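Local coordinates for protein RavA (Legionella pneumophila str. Paris, PDB 6WO6) that is a largely helical Legionella effector that probably acts inside host cells, at residues M235-F240 / S245-K250. The protein carries 2 engineered substitutions. Residues are numbered along the deposited sequence; the frame is centred on the assembly and turned at random.
Sequences MKIKGF and SELAIK
Ile237 meets Leu247 and Ala248 without any flat group between them; the one ring in the two segments, that of Phe240, stacks with Phe207, and Phe240 CE1 stays 4.9 Å from Leu247 CD2. The unit is a helix-loop-helix: helix 230-240 ends, five residues, 241-245, make the turn, and helix 246-265 begins, within an elongated, all-helical chain. Where the two helices come together beside the turn, Ile237 CA and Ala248 CA are 6.3 Å apart. Ile237 does the bridging. Its CG2 branch lies anti to the backbone N and reaches the second helix, coming to 3.7 Å from Leu247 CD2. CG1 takes the other branch, beside the N (chi1 -64°), and meets the same methyl more loosely. The Ile237 and Leu247 side chains cross at about a right angle. With three residues touching, the segments bury 180 Å² between them. All three residues are buried: Phe190 and Val251 also touch Ile237, while Leu247 rests on Glu214 of helix 214-224. Ser245 is the N-cap of the second helix, and its OG hydrogen-bonds Ala242 O back in the turn. On the Ala248 side, the same CG2 of Ile237 lies 4.0 Å from Ala248 CB.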
loop_
_atom_site.group_PDB
_atom_site.type_symbol
_atom_site.label_atom_id
_atom_site.label_comp_id
_atom_site.label_asym_id
_atom_site.label_seq_id
_atom_site.Cartn_x
_atom_site.Cartn_y
_atom_site.Cartn_z
ATOM N N MET A 235 9.519 -14.817 -10.536
ATOM C CA MET A 235 8.101 -15.105 -10.724
ATOM C C MET A 235 7.243 -14.242 -9.813
ATOM O O MET A 235 6.193 -13.747 -10.229
ATOM C CB MET A 235 7.816 -16.588 -10.479
ATOM C CG MET A 235 8.481 -17.526 -11.469
ATOM S SD MET A 235 8.058 -17.166 -13.186
ATOM C CE MET A 235 6.598 -18.178 -13.397
ATOM N N LYS A 236 7.684 -14.026 -8.571
ATOM C CA LYS A 236 6.909 -13.181 -7.665
ATOM C C LYS A 236 6.882 -11.730 -8.139
ATOM O O LYS A 236 5.825 -11.078 -8.105
ATOM C CB LYS A 236 7.469 -13.289 -6.248
ATOM C CG LYS A 236 7.052 -14.582 -5.560
ATOM C CD LYS A 236 7.859 -14.876 -4.311
ATOM C CE LYS A 236 7.413 -16.192 -3.693
ATOM N NZ LYS A 236 8.260 -16.582 -2.536
ATOM N N ILE A 237 8.024 -11.209 -8.596
ATOM C CA ILE A 237 8.051 -9.845 -9.125
ATOM C C ILE A 237 7.102 -9.722 -10.313
ATOM O O ILE A 237 6.273 -8.806 -10.373
ATOM C CB ILE A 237 9.484 -9.435 -9.501
ATOM C CG1 ILE A 237 10.366 -9.389 -8.251
ATOM C CG2 ILE A 237 9.482 -8.085 -10.199
ATOM C CD1 ILE A 237 11.842 -9.287 -8.553
ATOM N N LYS A 238 7.194 -10.653 -11.267
ATOM C CA LYS A 238 6.248 -10.650 -12.380
ATOM C C LYS A 238 4.818 -10.873 -11.911
ATOM O O LYS A 238 3.876 -10.558 -12.646
ATOM C CB LYS A 238 6.642 -11.706 -13.417
ATOM C CG LYS A 238 7.573 -11.178 -14.502
ATOM C CD LYS A 238 8.883 -11.946 -14.541
ATOM C CE LYS A 238 8.882 -13.020 -15.622
ATOM N NZ LYS A 238 8.906 -12.439 -16.995
ATOM N N GLY A 239 4.636 -11.400 -10.709
ATOM C CA GLY A 239 3.314 -11.585 -10.156
ATOM C C GLY A 239 2.675 -10.305 -9.657
ATOM O O GLY A 239 1.490 -10.070 -9.911
ATOM N N PHE A 240 3.423 -9.470 -8.932
ATOM C CA PHE A 240 2.848 -8.222 -8.431
ATOM C C PHE A 240 3.400 -6.973 -9.119
ATOM O O PHE A 240 3.089 -5.857 -8.688
ATOM C CB PHE A 240 3.010 -8.114 -6.907
ATOM C CG PHE A 240 4.429 -7.948 -6.436
ATOM C CD1 PHE A 240 5.015 -6.694 -6.375
ATOM C CD2 PHE A 240 5.164 -9.044 -6.016
ATOM C CE1 PHE A 240 6.317 -6.539 -5.936
ATOM C CE2 PHE A 240 6.466 -8.895 -5.571
ATOM C CZ PHE A 240 7.041 -7.638 -5.528
ATOM N N SER A 245 7.883 -3.384 -16.043
ATOM C CA SER A 245 8.286 -2.496 -14.966
ATOM C C SER A 245 9.804 -2.467 -14.847
ATOM O O SER A 245 10.505 -3.387 -15.278
ATOM C CB SER A 245 7.675 -2.939 -13.639
ATOM O OG SER A 245 8.217 -4.182 -13.226
ATOM N N GLU A 246 10.311 -1.387 -14.250
ATOM C CA GLU A 246 11.753 -1.262 -14.065
ATOM C C GLU A 246 12.305 -2.416 -13.239
ATOM O O GLU A 246 13.344 -2.993 -13.585
ATOM C CB GLU A 246 12.090 0.077 -13.407
ATOM C CG GLU A 246 11.937 1.292 -14.312
ATOM C CD GLU A 246 12.980 1.342 -15.411
ATOM O OE1 GLU A 246 12.859 0.576 -16.392
ATOM O OE2 GLU A 246 13.927 2.148 -15.290
ATOM N N LEU A 247 11.612 -2.782 -12.157
ATOM C CA LEU A 247 12.143 -3.784 -11.237
ATOM C C LEU A 247 12.397 -5.113 -11.939
ATOM O O LEU A 247 13.463 -5.715 -11.766
ATOM C CB LEU A 247 11.188 -3.976 -10.061
ATOM C CG LEU A 247 11.667 -4.972 -9.004
ATOM C CD1 LEU A 247 12.903 -4.448 -8.297
ATOM C CD2 LEU A 247 10.564 -5.282 -8.004
ATOM N N ALA A 248 11.439 -5.586 -12.740
ATOM C CA ALA A 248 11.593 -6.885 -13.389
ATOM C C ALA A 248 12.749 -6.876 -14.387
ATOM O O ALA A 248 13.607 -7.773 -14.372
ATOM C CB ALA A 248 10.287 -7.282 -14.074
ATOM N N ILE A 249 12.777 -5.873 -15.272
ATOM C CA ILE A 249 13.849 -5.759 -16.257
ATOM C C ILE A 249 15.205 -5.752 -15.564
ATOM O O ILE A 249 16.115 -6.511 -15.926
ATOM C CB ILE A 249 13.656 -4.495 -17.118
ATOM C CG1 ILE A 249 12.305 -4.516 -17.834
ATOM C CG2 ILE A 249 14.775 -4.363 -18.133
ATOM C CD1 ILE A 249 12.016 -3.248 -18.619
ATOM N N LYS A 250 15.352 -4.904 -14.541
ATOM C CA LYS A 250 16.655 -4.743 -13.903
ATOM C C LYS A 250 17.066 -6.001 -13.147
ATOM O O LYS A 250 18.235 -6.397 -13.197
ATOM C CB LYS A 250 16.644 -3.530 -12.974
ATOM C CG LYS A 250 16.224 -2.238 -13.657
ATOM C CD LYS A 250 17.333 -1.216 -13.720
ATOM C CE LYS A 250 16.836 0.054 -14.390
ATOM N NZ LYS A 250 17.916 1.055 -14.595
#